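Local coordinates for lysozyme inhibitor LprI-like N-terminal domain-containing protein (Burkholderia thailandensis, PDB 6AR7) that is of unknown function but is related to the LprI-type lysozyme inhibitors and may likewise bind lysozyme, at residues Leu87-Asp92 / Ala191-Ala196; Gln80-Arg85 / Arg122-Ala127; Ala99-Thr104 / Met111-Met116; Glu158-Asp163 / Asp208-Arg213. All blocks are in the same frame, centred on the assembly; numbering follows the deposited sequence.

In the fold
All four contacts join helices of a single all-helical chain, and three of them use helix 73-101. Interactions 1 and 2 lie nearest the middle, their centres about 9 and 8 Å from that of the chain, and they touch: the F193 ring of interaction 1 packs on R124 of interaction 2. Their chemistry differs, since interaction 1 pairs aromatic rings whereas interaction 2 buries a guanidinium in hydrogen bonds. Interaction 3 ties the same two helices, 73-101 and 107-136, but at the surface near their connecting turn, with a tyrosine ring as the main element. Interaction 4 is aliphatic, joins helices 155-174 and 203-223, and reaches interaction 1 through R213 and L209.

Interaction 1: residues Leu87-Asp92 / Ala191-Ala196; sequences LAWRKD and AAFSDA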
loop_
_atom_site.group_PDB
_atom_site.type_symbol
_atom_site.label_atom_id
_atom_site.label_comp_id
_atom_site.label_asym_id
_atom_site.label_seq_id
_atom_site.Cartn_x
_atom_site.Cartn_y
_atom_site.Cartn_z
ATOM N N LEU A 87 7.665 -5.888 -0.831
ATOM C CA LEU A 87 8.714 -5.274 -1.630
ATOM C C LEU A 87 8.600 -5.662 -3.097
ATOM O O LEU A 87 8.796 -4.818 -3.980
ATOM C CB LEU A 87 10.080 -5.665 -1.074
ATOM C CG LEU A 87 10.389 -5.005 0.268
ATOM C CD1 LEU A 87 11.626 -5.632 0.899
ATOM C CD2 LEU A 87 10.575 -3.514 0.053
ATOM N N ALA A 88 8.313 -6.936 -3.379
ATOM C CA ALA A 88 8.170 -7.353 -4.771
ATOM C C ALA A 88 6.978 -6.672 -5.429
ATOM O O ALA A 88 7.047 -6.277 -6.600
ATOM C CB ALA A 88 8.039 -8.875 -4.878
ATOM N N TRP A 89 5.869 -6.541 -4.704
ATOM C CA TRP A 89 4.726 -5.827 -5.260
ATOM C C TRP A 89 5.080 -4.372 -5.545
ATOM O O TRP A 89 4.821 -3.867 -6.646
ATOM C CB TRP A 89 3.524 -5.919 -4.317
ATOM C CG TRP A 89 2.458 -4.901 -4.666
ATOM C CD1 TRP A 89 1.942 -4.650 -5.903
ATOM C CD2 TRP A 89 1.792 -4.014 -3.763
ATOM N NE1 TRP A 89 1.014 -3.647 -5.829
ATOM C CE2 TRP A 89 0.906 -3.232 -4.529
ATOM C CE3 TRP A 89 1.885 -3.780 -2.381
ATOM C CZ2 TRP A 89 0.092 -2.246 -3.960
ATOM C CZ3 TRP A 89 1.072 -2.809 -1.812
ATOM C CH2 TRP A 89 0.185 -2.053 -2.601
ATOM N N ARG A 90 5.704 -3.688 -4.572
ATOM C CA ARG A 90 6.047 -2.279 -4.758
ATOM C C ARG A 90 6.937 -2.090 -5.982
ATOM O O ARG A 90 6.761 -1.130 -6.735
ATOM C CB ARG A 90 6.735 -1.701 -3.508
ATOM C CG ARG A 90 5.874 -1.691 -2.215
ATOM C CD ARG A 90 4.491 -1.128 -2.456
ATOM N NE ARG A 90 4.537 0.246 -2.962
ATOM C CZ ARG A 90 3.517 0.841 -3.568
ATOM N NH1 ARG A 90 2.382 0.167 -3.755
ATOM N NH2 ARG A 90 3.637 2.093 -4.005
ATOM N N LYS A 91 7.879 -3.010 -6.215
ATOM C CA LYS A 91 8.769 -2.881 -7.369
ATOM C C LYS A 91 7.988 -2.878 -8.683
ATOM O O LYS A 91 8.253 -2.056 -9.565
ATOM C CB LYS A 91 9.823 -3.994 -7.368
ATOM N N ASP A 92 7.029 -3.793 -8.845
ATOM C CA ASP A 92 6.284 -3.818 -10.102
ATOM C C ASP A 92 5.150 -2.799 -10.131
ATOM O O ASP A 92 4.815 -2.280 -11.202
ATOM C CB ASP A 92 5.743 -5.218 -10.383
ATOM C CG ASP A 92 6.777 -6.111 -11.052
ATOM O OD1 ASP A 92 7.785 -5.574 -11.560
ATOM O OD2 ASP A 92 6.564 -7.337 -11.117
ATOM N N ALA A 191 -1.587 -9.627 -4.953
ATOM C CA ALA A 191 -2.403 -10.695 -4.379
ATOM C C ALA A 191 -1.560 -11.645 -3.544
ATOM O O ALA A 191 -2.001 -12.100 -2.485
ATOM C CB ALA A 191 -3.139 -11.468 -5.486
ATOM N N ALA A 192 -0.337 -11.939 -3.991
ATOM C CA ALA A 192 0.573 -12.738 -3.178
ATOM C C ALA A 192 0.931 -12.010 -1.878
ATOM O O ALA A 192 1.077 -12.644 -0.828
ATOM C CB ALA A 192 1.832 -13.080 -3.984
ATOM N N PHE A 193 1.092 -10.680 -1.927
ATOM C CA PHE A 193 1.282 -9.924 -0.689
ATOM C C PHE A 193 0.047 -10.029 0.203
ATOM O O PHE A 193 0.150 -10.320 1.403
ATOM C CB PHE A 193 1.611 -8.458 -1.001
ATOM C CG PHE A 193 1.382 -7.508 0.157
ATOM C CD1 PHE A 193 2.169 -7.568 1.291
ATOM C CD2 PHE A 193 0.390 -6.543 0.091
ATOM C CE1 PHE A 193 1.957 -6.693 2.351
ATOM C CE2 PHE A 193 0.167 -5.667 1.138
ATOM C CZ PHE A 193 0.953 -5.738 2.272
ATOM N N SER A 194 -1.134 -9.808 -0.379
ATOM C CA SER A 194 -2.377 -9.931 0.369
ATOM C C SER A 194 -2.474 -11.295 1.044
ATOM O O SER A 194 -2.809 -11.391 2.228
ATOM C CB SER A 194 -3.562 -9.702 -0.564
ATOM O OG SER A 194 -4.778 -9.800 0.141
ATOM N N ASP A 195 -2.163 -12.367 0.308
ATOM C CA ASP A 195 -2.248 -13.693 0.911
ATOM C C ASP A 195 -1.286 -13.830 2.087
ATOM O O ASP A 195 -1.624 -14.439 3.108
ATOM C CB ASP A 195 -1.963 -14.790 -0.120
ATOM C CG ASP A 195 -3.051 -14.899 -1.187
ATOM O OD1 ASP A 195 -4.194 -14.436 -0.946
ATOM O OD2 ASP A 195 -2.760 -15.475 -2.257
ATOM N N ALA A 196 -0.090 -13.253 1.976
ATOM C CA ALA A 196 0.884 -13.416 3.056
ATOM C C ALA A 196 0.389 -12.767 4.338
ATOM O O ALA A 196 0.705 -13.235 5.440
ATOM C CB ALA A 196 2.232 -12.831 2.636
#
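W89 and F193 bring together helices 73-101 and 180-197 of the all-helical bundle, whose local segments run in roughly opposite directions. Each residue gives 44 Å² to the contact, nearly all of the 90 Å² buried, and their CA atoms, 7.0 Å apart, are the nearest pair between the segments. The two side chains leave their helices alike: in both, CG stands anti to the backbone N (chi1 165° for W89, 161° for F193), which swings the rings into the space between the helices. There the planes of the indole six-membered ring and the phenyl ring are nearly parallel, 15° apart. Their centroids are nevertheless separated by 5.7 Å, evidence that the rings have slid past each other and barely overlap. Aromatic neighbours extend the pair, W190 packing edge-to-face with W89 and W86 edge-to-face with F193, so the contact belongs to a larger aromatic cluster. The indole NE1 is bound to E93 OE1, which satisfies the polar end of W89. On the side of the indole plane turned away from F193, R90 NH1 sits 3.3 Å above the ring, toward its rim. Between the two rings themselves, the closest approach is W89 CE3 to F193 CD2, 4.0 Å.

Interaction 2: residues Gln80-Arg85 / Arg122-Ala127; sequences QESQRR and RERALA
A buried guanidinium-amide contact links R124 of helix 107-136 to Q83 of helix 73-101, with S82 as a second acceptor. R124 meets Q83 side-on, two nitrogens giving their hydrogens to one oxygen: NE reaches Q83 OE1 at 3.0 Å, and NH2 reaches the same Q83 OE1 at 2.9 Å. The N-H to acceptor angles, 146° and 150°, are moderately bent, as expected when neighbouring donors converge on a single atom. Amide and guanidinium planes are almost coplanar, 6° apart, so the carbonyl oxygen enters at the guanidinium edge. NH2 has a further acceptor in S82 OG at 2.8 Å, and this bond is the straightest of the three. Three bonds through two nitrogens therefore fix the rotation of the R124 head. The serine hydroxyl is itself engaged within its helix, being hydrogen-bonded to W79 O. Both long side chains start with CG anti to the backbone N and then bend at chi2, which brings their ends together although the nearest CA atoms, those of Q83 and R124, are 9.3 Å apart. On the side of helix 73-101 turned away from R124, E81 forms a salt-bridge network with R84 and R85. W86 adds a cation-pi contact to R124, Y64 of helix 42-70 packs on Q83, and F193 and M197 of helix 180-197 lie against R124.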
loop_
_atom_site.group_PDB
_atom_site.type_symbol
_atom_site.label_atom_id
_atom_site.label_comp_id
_atom_site.label_asym_id
_atom_site.label_seq_id
_atom_site.Cartn_x
_atom_site.Cartn_y
_atom_site.Cartn_z
ATOM N N GLN A 80 8.037 -11.681 7.988
ATOM C CA GLN A 80 9.169 -11.653 7.072
ATOM C C GLN A 80 8.723 -12.027 5.673
ATOM O O GLN A 80 9.149 -11.413 4.688
ATOM C CB GLN A 80 10.275 -12.594 7.546
ATOM C CG GLN A 80 10.981 -12.090 8.785
ATOM C CD GLN A 80 12.030 -13.063 9.274
ATOM O OE1 GLN A 80 11.836 -14.275 9.203
ATOM N NE2 GLN A 80 13.131 -12.542 9.799
ATOM N N GLU A 81 7.850 -13.024 5.574
ATOM C CA GLU A 81 7.298 -13.386 4.283
ATOM C C GLU A 81 6.474 -12.241 3.705
ATOM O O GLU A 81 6.608 -11.907 2.518
ATOM C CB GLU A 81 6.437 -14.643 4.428
ATOM C CG GLU A 81 5.772 -15.081 3.130
ATOM C CD GLU A 81 6.751 -15.479 2.043
ATOM O OE1 GLU A 81 7.896 -15.863 2.358
ATOM O OE2 GLU A 81 6.378 -15.372 0.860
ATOM N N SER A 82 5.647 -11.599 4.537
ATOM C CA SER A 82 4.819 -10.499 4.046
ATOM C C SER A 82 5.679 -9.358 3.507
ATOM O O SER A 82 5.344 -8.748 2.483
ATOM C CB SER A 82 3.893 -10.002 5.158
ATOM O OG SER A 82 4.539 -9.053 5.987
ATOM N N GLN A 83 6.811 -9.081 4.162
ATOM C CA GLN A 83 7.653 -7.974 3.715
ATOM C C GLN A 83 8.346 -8.306 2.403
ATOM O O GLN A 83 8.469 -7.448 1.524
ATOM C CB GLN A 83 8.683 -7.613 4.793
ATOM C CG GLN A 83 9.540 -6.366 4.456
ATOM C CD GLN A 83 8.749 -5.064 4.467
ATOM O OE1 GLN A 83 7.544 -5.029 4.762
ATOM N NE2 GLN A 83 9.425 -3.980 4.121
ATOM N N ARG A 84 8.806 -9.547 2.247
ATOM C CA ARG A 84 9.363 -9.947 0.964
ATOM C C ARG A 84 8.327 -9.761 -0.146
ATOM O O ARG A 84 8.648 -9.278 -1.239
ATOM C CB ARG A 84 9.818 -11.406 1.038
ATOM C CG ARG A 84 11.240 -11.631 1.589
ATOM C CD ARG A 84 11.686 -13.109 1.480
ATOM N NE ARG A 84 10.835 -14.060 2.210
ATOM C CZ ARG A 84 11.016 -14.442 3.477
ATOM N NH1 ARG A 84 12.029 -13.965 4.182
ATOM N NH2 ARG A 84 10.181 -15.309 4.041
ATOM N N ARG A 85 7.067 -10.111 0.137
ATOM C CA ARG A 85 6.006 -9.976 -0.855
ATOM C C ARG A 85 5.646 -8.518 -1.070
ATOM O O ARG A 85 5.340 -8.106 -2.195
ATOM C CB ARG A 85 4.774 -10.762 -0.421
ATOM C CG ARG A 85 4.986 -12.275 -0.288
ATOM C CD ARG A 85 5.291 -12.923 -1.624
ATOM N NE ARG A 85 5.336 -14.381 -1.524
ATOM C CZ ARG A 85 5.475 -15.201 -2.565
ATOM N NH1 ARG A 85 5.576 -14.704 -3.792
ATOM N NH2 ARG A 85 5.509 -16.517 -2.383
ATOM N N ARG A 122 3.377 5.020 3.690
ATOM C CA ARG A 122 2.759 5.380 4.957
ATOM C C ARG A 122 1.920 4.228 5.507
ATOM O O ARG A 122 2.074 3.831 6.673
ATOM C CB ARG A 122 1.910 6.630 4.744
ATOM C CG ARG A 122 1.310 7.205 5.971
ATOM C CD ARG A 122 0.743 8.603 5.682
ATOM N NE ARG A 122 0.088 9.113 6.876
ATOM C CZ ARG A 122 -1.122 8.753 7.284
ATOM N NH1 ARG A 122 -1.855 7.887 6.579
ATOM N NH2 ARG A 122 -1.601 9.271 8.407
ATOM N N GLU A 123 1.045 3.658 4.662
ATOM C CA GLU A 123 0.190 2.549 5.088
ATOM C C GLU A 123 1.009 1.357 5.586
ATOM O O GLU A 123 0.688 0.761 6.620
ATOM C CB GLU A 123 -0.742 2.124 3.939
ATOM C CG GLU A 123 -1.947 3.047 3.756
ATOM C CD GLU A 123 -2.640 2.935 2.384
ATOM O OE1 GLU A 123 -2.269 2.070 1.564
ATOM O OE2 GLU A 123 -3.566 3.729 2.122
ATOM N N ARG A 124 2.056 0.977 4.855
ATOM C CA ARG A 124 2.849 -0.169 5.287
ATOM C C ARG A 124 3.501 0.102 6.635
ATOM O O ARG A 124 3.524 -0.770 7.506
ATOM C CB ARG A 124 3.890 -0.521 4.228
ATOM C CG ARG A 124 4.712 -1.769 4.557
ATOM C CD ARG A 124 3.836 -3.005 4.857
ATOM N NE ARG A 124 4.674 -4.195 4.976
ATOM C CZ ARG A 124 4.242 -5.392 5.350
ATOM N NH1 ARG A 124 2.957 -5.582 5.651
ATOM N NH2 ARG A 124 5.099 -6.400 5.430
ATOM N N ALA A 125 3.994 1.324 6.844
ATOM C CA ALA A 125 4.618 1.671 8.118
ATOM C C ALA A 125 3.647 1.513 9.284
ATOM O O ALA A 125 4.000 0.955 10.328
ATOM C CB ALA A 125 5.141 3.113 8.066
ATOM N N LEU A 126 2.417 2.001 9.123
ATOM C CA LEU A 126 1.453 1.975 10.218
ATOM C C LEU A 126 1.038 0.549 10.568
ATOM O O LEU A 126 0.802 0.232 11.738
ATOM C CB LEU A 126 0.228 2.806 9.854
ATOM C CG LEU A 126 0.467 4.300 9.660
ATOM C CD1 LEU A 126 -0.801 4.951 9.112
ATOM C CD2 LEU A 126 0.902 4.933 10.987
ATOM N N ALA A 127 0.918 -0.313 9.561
ATOM C CA ALA A 127 0.586 -1.712 9.808
ATOM C C ALA A 127 1.703 -2.414 10.566
ATOM O O ALA A 127 1.439 -3.171 11.507
ATOM C CB ALA A 127 0.310 -2.424 8.482
#

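Interaction 3: residues Ala99-Thr104 / Met111-Met116; sequences AVYETT and MASADM
Y101 packs on A112, S113 and M116 where helices 73-101 and 107-136 form a helical hairpin, close to the turn that connects them. The tyrosine carries most of the contact, contributing 96 of the 175 Å² buried. Its CG lies anti to its own carbonyl carbon and beside the backbone N (chi1 -77°), a setting that lays the ring against helix 107-136. S113 supplies a CH-pi contact: its CB stands 3.7 Å from the Y101 ring centroid and only 7° off the ring normal, centred over one face. The opposite face is partly covered from within the same helix by V100 CG1, lying toward the rim. At the phenolic end the hydroxyl meets carbon, with A112 CB 3.7 Å from Y101 OH. M116, a selenomethionine, bends at chi2 and chi3, and in the conformer described its SE comes to the ring edge, 5.2 Å from the Y101 centroid. This Met-aromatic contact is less certain, because the residue is modelled in two conformers. Beyond the ring, a type I turn from Y101 to T104 begins the connection to helix 107-136. Y101 O takes two bonds from T104, one from its backbone N and a short one from T104 OG1, 2.6 Å long.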
loop_
_atom_site.group_PDB
_atom_site.type_symbol
_atom_site.label_atom_id
_atom_site.label_comp_id
_atom_site.label_asym_id
_atom_site.label_seq_id
_atom_site.Cartn_x
_atom_site.Cartn_y
_atom_site.Cartn_z
ATOM N N ALA A 99 3.137 3.504 -16.231
ATOM C CA ALA A 99 2.374 3.230 -17.441
ATOM C C ALA A 99 1.052 3.986 -17.448
ATOM O O ALA A 99 0.614 4.462 -18.496
ATOM C CB ALA A 99 2.122 1.729 -17.571
ATOM N N VAL A 100 0.402 4.125 -16.293
ATOM C CA VAL A 100 -0.860 4.857 -16.265
ATOM C C VAL A 100 -0.619 6.352 -16.456
ATOM O O VAL A 100 -1.255 6.996 -17.294
ATOM C CB VAL A 100 -1.635 4.569 -14.965
ATOM C CG1 VAL A 100 -2.754 5.597 -14.778
ATOM C CG2 VAL A 100 -2.229 3.152 -15.011
ATOM N N TYR A 101 0.297 6.930 -15.682
ATOM C CA TYR A 101 0.404 8.380 -15.679
ATOM C C TYR A 101 1.223 8.951 -16.828
ATOM O O TYR A 101 1.127 10.156 -17.086
ATOM C CB TYR A 101 0.962 8.855 -14.341
ATOM C CG TYR A 101 -0.089 8.825 -13.260
ATOM C CD1 TYR A 101 -1.000 9.869 -13.133
ATOM C CD2 TYR A 101 -0.176 7.762 -12.375
ATOM C CE1 TYR A 101 -1.964 9.859 -12.133
ATOM C CE2 TYR A 101 -1.137 7.741 -11.368
ATOM C CZ TYR A 101 -2.019 8.791 -11.254
ATOM O OH TYR A 101 -2.966 8.771 -10.271
ATOM N N GLU A 102 1.989 8.134 -17.548
ATOM C CA GLU A 102 2.645 8.667 -18.734
ATOM C C GLU A 102 1.663 8.908 -19.875
ATOM O O GLU A 102 2.039 9.522 -20.875
ATOM C CB GLU A 102 3.766 7.733 -19.190
ATOM C CG GLU A 102 3.283 6.422 -19.808
ATOM C CD GLU A 102 4.428 5.594 -20.380
ATOM O OE1 GLU A 102 5.585 6.080 -20.347
ATOM O OE2 GLU A 102 4.173 4.461 -20.856
ATOM N N THR A 103 0.419 8.456 -19.757
ATOM C CA THR A 103 -0.592 8.774 -20.759
ATOM C C THR A 103 -1.376 10.033 -20.416
ATOM O O THR A 103 -2.335 10.351 -21.130
ATOM C CB THR A 103 -1.573 7.602 -20.942
ATOM O OG1 THR A 103 -2.483 7.550 -19.834
ATOM C CG2 THR A 103 -0.832 6.277 -21.027
ATOM N N THR A 104 -1.002 10.730 -19.336
ATOM C CA THR A 104 -1.668 11.918 -18.816
ATOM C C THR A 104 -0.810 13.154 -19.030
ATOM O O THR A 104 0.386 13.067 -19.319
ATOM C CB THR A 104 -1.935 11.796 -17.308
ATOM O OG1 THR A 104 -0.698 11.923 -16.579
ATOM C CG2 THR A 104 -2.555 10.467 -16.985
HETATM N N MSE A 111 0.306 15.478 -9.338
HETATM C CA MSE A 111 0.104 15.497 -7.892
HETATM C C MSE A 111 -0.529 14.179 -7.453
HETATM O O MSE A 111 -0.139 13.612 -6.432
HETATM C CB MSE A 111 -0.778 16.678 -7.459
HETATM C CG MSE A 111 -0.208 18.071 -7.776
HETATM SE SE MSE A 111 0.223 19.174 -6.214
HETATM C CE MSE A 111 0.344 20.931 -7.033
ATOM N N ALA A 112 -1.509 13.705 -8.234
ATOM C CA ALA A 112 -2.147 12.436 -7.915
ATOM C C ALA A 112 -1.118 11.319 -7.934
ATOM O O ALA A 112 -1.132 10.435 -7.080
ATOM C CB ALA A 112 -3.290 12.149 -8.903
ATOM N N SER A 113 -0.218 11.347 -8.918
ATOM C CA SER A 113 0.810 10.329 -9.021
ATOM C C SER A 113 1.723 10.354 -7.797
ATOM O O SER A 113 2.080 9.301 -7.254
ATOM C CB SER A 113 1.607 10.558 -10.304
ATOM O OG SER A 113 2.644 9.621 -10.454
ATOM N N ALA A 114 2.126 11.554 -7.362
ATOM C CA ALA A 114 2.967 11.668 -6.175
ATOM C C ALA A 114 2.258 11.121 -4.938
ATOM O O ALA A 114 2.853 10.383 -4.149
ATOM C CB ALA A 114 3.388 13.123 -5.970
ATOM N N ASP A 115 0.978 11.453 -4.758
ATOM C CA ASP A 115 0.238 10.901 -3.625
ATOM C C ASP A 115 0.088 9.383 -3.735
ATOM O O ASP A 115 0.138 8.677 -2.716
ATOM C CB ASP A 115 -1.123 11.572 -3.513
ATOM C CG ASP A 115 -1.789 11.314 -2.176
ATOM O OD1 ASP A 115 -1.149 11.543 -1.135
ATOM O OD2 ASP A 115 -2.951 10.857 -2.173
HETATM N N MSE A 116 -0.049 8.862 -4.951
HETATM C CA MSE A 116 -0.044 7.414 -5.207
HETATM C C MSE A 116 1.193 6.725 -4.657
HETATM O O MSE A 116 1.139 5.598 -4.194
HETATM C CB MSE A 116 -0.099 7.121 -6.710
HETATM C CG MSE A 116 -1.432 7.284 -7.397
HETATM SE SE MSE A 116 -1.880 5.580 -8.227
HETATM C CE MSE A 116 -2.231 4.698 -6.541
#

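Interaction 4: residues Glu158-Asp163 / Asp208-Arg213; sequences EHALFD and DLIGAR
The flat group at the centre of this contact is the peptide between A160 and L161, one face of which carries the CG2 methyl of I210. The methyl stands 3.5 Å from A160 C, almost directly above it along the normal of the peptide plane, and 3.7 Å from L161 N. No aromatic ring takes part. From the same methyl, I210 CG2 also touches A160 CB at 3.5 Å, so the isoleucine branch rests in the angle between the alanine side chain and the backbone. The torsion of I210 explains the choice of branch: CG1 lies beside the backbone N (chi1 -55°) while CG2 is anti to it, and CG2 is therefore the one that points into helix 155-174. The backbones are nearest at A160 and G211, whose CA atoms are 5.7 Å apart, with A160 CB 4.4 Å from G211 N. Over these segments the helix axes, 8.8 Å apart at closest, run nearly parallel at 21°. I210 also packs on C157 and M164 of helix 155-174, and L161 on C151, the disulfide partner of C157. R213 directs its guanidinium elsewhere, to E93 and Q187. With no hydrogen bond between the segments, the contact rests on van der Waals packing, chiefly of one methyl group against a peptide face and an alanine CB.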
loop_
_atom_site.group_PDB
_atom_site.type_symbol
_atom_site.label_atom_id
_atom_site.label_comp_id
_atom_site.label_asym_id
_atom_site.label_seq_id
_atom_site.Cartn_x
_atom_site.Cartn_y
_atom_site.Cartn_z
ATOM N N GLU A 158 -15.984 -10.620 0.395
ATOM C CA GLU A 158 -16.519 -10.951 -0.920
ATOM C C GLU A 158 -16.902 -9.698 -1.702
ATOM O O GLU A 158 -16.646 -9.610 -2.906
ATOM C CB GLU A 158 -17.730 -11.879 -0.759
ATOM C CG GLU A 158 -18.451 -12.211 -2.046
ATOM C CD GLU A 158 -17.726 -13.247 -2.893
ATOM O OE1 GLU A 158 -16.574 -13.627 -2.562
ATOM O OE2 GLU A 158 -18.327 -13.697 -3.896
ATOM N N HIS A 159 -17.528 -8.721 -1.041
ATOM C CA HIS A 159 -17.897 -7.494 -1.743
ATOM C C HIS A 159 -16.662 -6.711 -2.189
ATOM O O HIS A 159 -16.630 -6.183 -3.304
ATOM C CB HIS A 159 -18.780 -6.631 -0.851
ATOM C CG HIS A 159 -19.115 -5.298 -1.441
ATOM N ND1 HIS A 159 -20.059 -5.138 -2.432
ATOM C CD2 HIS A 159 -18.614 -4.063 -1.196
ATOM C CE1 HIS A 159 -20.140 -3.862 -2.759
ATOM N NE2 HIS A 159 -19.270 -3.189 -2.027
ATOM N N ALA A 160 -15.630 -6.641 -1.337
ATOM C CA ALA A 160 -14.421 -5.907 -1.699
ATOM C C ALA A 160 -13.704 -6.589 -2.850
ATOM O O ALA A 160 -13.266 -5.926 -3.796
ATOM C CB ALA A 160 -13.496 -5.781 -0.490
ATOM N N LEU A 161 -13.635 -7.922 -2.810
ATOM C CA LEU A 161 -13.054 -8.683 -3.912
ATOM C C LEU A 161 -13.839 -8.476 -5.200
ATOM O O LEU A 161 -13.255 -8.354 -6.284
ATOM C CB LEU A 161 -13.035 -10.171 -3.562
ATOM C CG LEU A 161 -12.100 -11.069 -4.361
ATOM C CD1 LEU A 161 -10.673 -10.590 -4.132
ATOM C CD2 LEU A 161 -12.268 -12.508 -3.919
ATOM N N PHE A 162 -15.168 -8.465 -5.104
ATOM C CA PHE A 162 -15.993 -8.243 -6.286
ATOM C C PHE A 162 -15.683 -6.888 -6.919
ATOM O O PHE A 162 -15.553 -6.774 -8.144
ATOM C CB PHE A 162 -17.472 -8.336 -5.912
ATOM C CG PHE A 162 -18.400 -8.202 -7.083
ATOM C CD1 PHE A 162 -18.732 -9.311 -7.849
ATOM C CD2 PHE A 162 -18.924 -6.962 -7.431
ATOM C CE1 PHE A 162 -19.582 -9.193 -8.939
ATOM C CE2 PHE A 162 -19.764 -6.837 -8.522
ATOM C CZ PHE A 162 -20.096 -7.960 -9.274
ATOM N N ASP A 163 -15.585 -5.843 -6.098
ATOM C CA ASP A 163 -15.267 -4.514 -6.612
ATOM C C ASP A 163 -13.870 -4.468 -7.211
ATOM O O ASP A 163 -13.651 -3.849 -8.258
ATOM C CB ASP A 163 -15.390 -3.477 -5.501
ATOM C CG ASP A 163 -16.825 -3.042 -5.267
ATOM O OD1 ASP A 163 -17.708 -3.420 -6.076
ATOM O OD2 ASP A 163 -17.059 -2.297 -4.292
ATOM N N ASP A 208 -9.817 -4.345 4.588
ATOM C CA ASP A 208 -9.305 -3.014 4.258
ATOM C C ASP A 208 -8.119 -3.071 3.299
ATOM O O ASP A 208 -7.947 -2.156 2.486
ATOM C CB ASP A 208 -8.938 -2.264 5.536
ATOM C CG ASP A 208 -10.168 -1.877 6.347
ATOM O OD1 ASP A 208 -11.262 -1.789 5.737
ATOM O OD2 ASP A 208 -10.043 -1.662 7.578
ATOM N N LEU A 209 -7.297 -4.125 3.373
ATOM C CA LEU A 209 -6.261 -4.324 2.365
ATOM C C LEU A 209 -6.866 -4.394 0.972
ATOM O O LEU A 209 -6.356 -3.771 0.031
ATOM C CB LEU A 209 -5.468 -5.602 2.637
ATOM C CG LEU A 209 -4.324 -5.605 3.648
ATOM C CD1 LEU A 209 -3.827 -7.044 3.863
ATOM C CD2 LEU A 209 -3.181 -4.652 3.245
ATOM N N ILE A 210 -7.941 -5.176 0.816
ATOM C CA ILE A 210 -8.609 -5.267 -0.488
ATOM C C ILE A 210 -9.244 -3.930 -0.857
ATOM O O ILE A 210 -9.138 -3.473 -2.003
ATOM C CB ILE A 210 -9.664 -6.390 -0.493
ATOM C CG1 ILE A 210 -9.049 -7.734 -0.091
ATOM C CG2 ILE A 210 -10.312 -6.486 -1.871
ATOM C CD1 ILE A 210 -10.078 -8.829 0.221
ATOM N N GLY A 211 -9.933 -3.295 0.097
ATOM C CA GLY A 211 -10.579 -2.024 -0.201
ATOM C C GLY A 211 -9.585 -0.966 -0.653
ATOM O O GLY A 211 -9.890 -0.149 -1.524
ATOM N N ALA A 212 -8.376 -0.979 -0.073
ATOM C CA ALA A 212 -7.331 -0.054 -0.511
ATOM C C ALA A 212 -6.915 -0.338 -1.948
ATOM O O ALA A 212 -6.730 0.592 -2.741
ATOM C CB ALA A 212 -6.116 -0.135 0.410
ATOM N N ARG A 213 -6.787 -1.620 -2.312
ATOM C CA ARG A 213 -6.470 -1.944 -3.694
ATOM C C ARG A 213 -7.624 -1.569 -4.629
ATOM O O ARG A 213 -7.387 -1.102 -5.750
ATOM C CB ARG A 213 -6.111 -3.429 -3.813
ATOM C CG ARG A 213 -5.579 -3.833 -5.202
ATOM C CD ARG A 213 -4.362 -3.013 -5.601
ATOM N NE ARG A 213 -3.734 -3.526 -6.827
ATOM C CZ ARG A 213 -2.752 -2.905 -7.484
ATOM N NH1 ARG A 213 -2.291 -1.749 -7.034
ATOM N NH2 ARG A 213 -2.230 -3.434 -8.591
#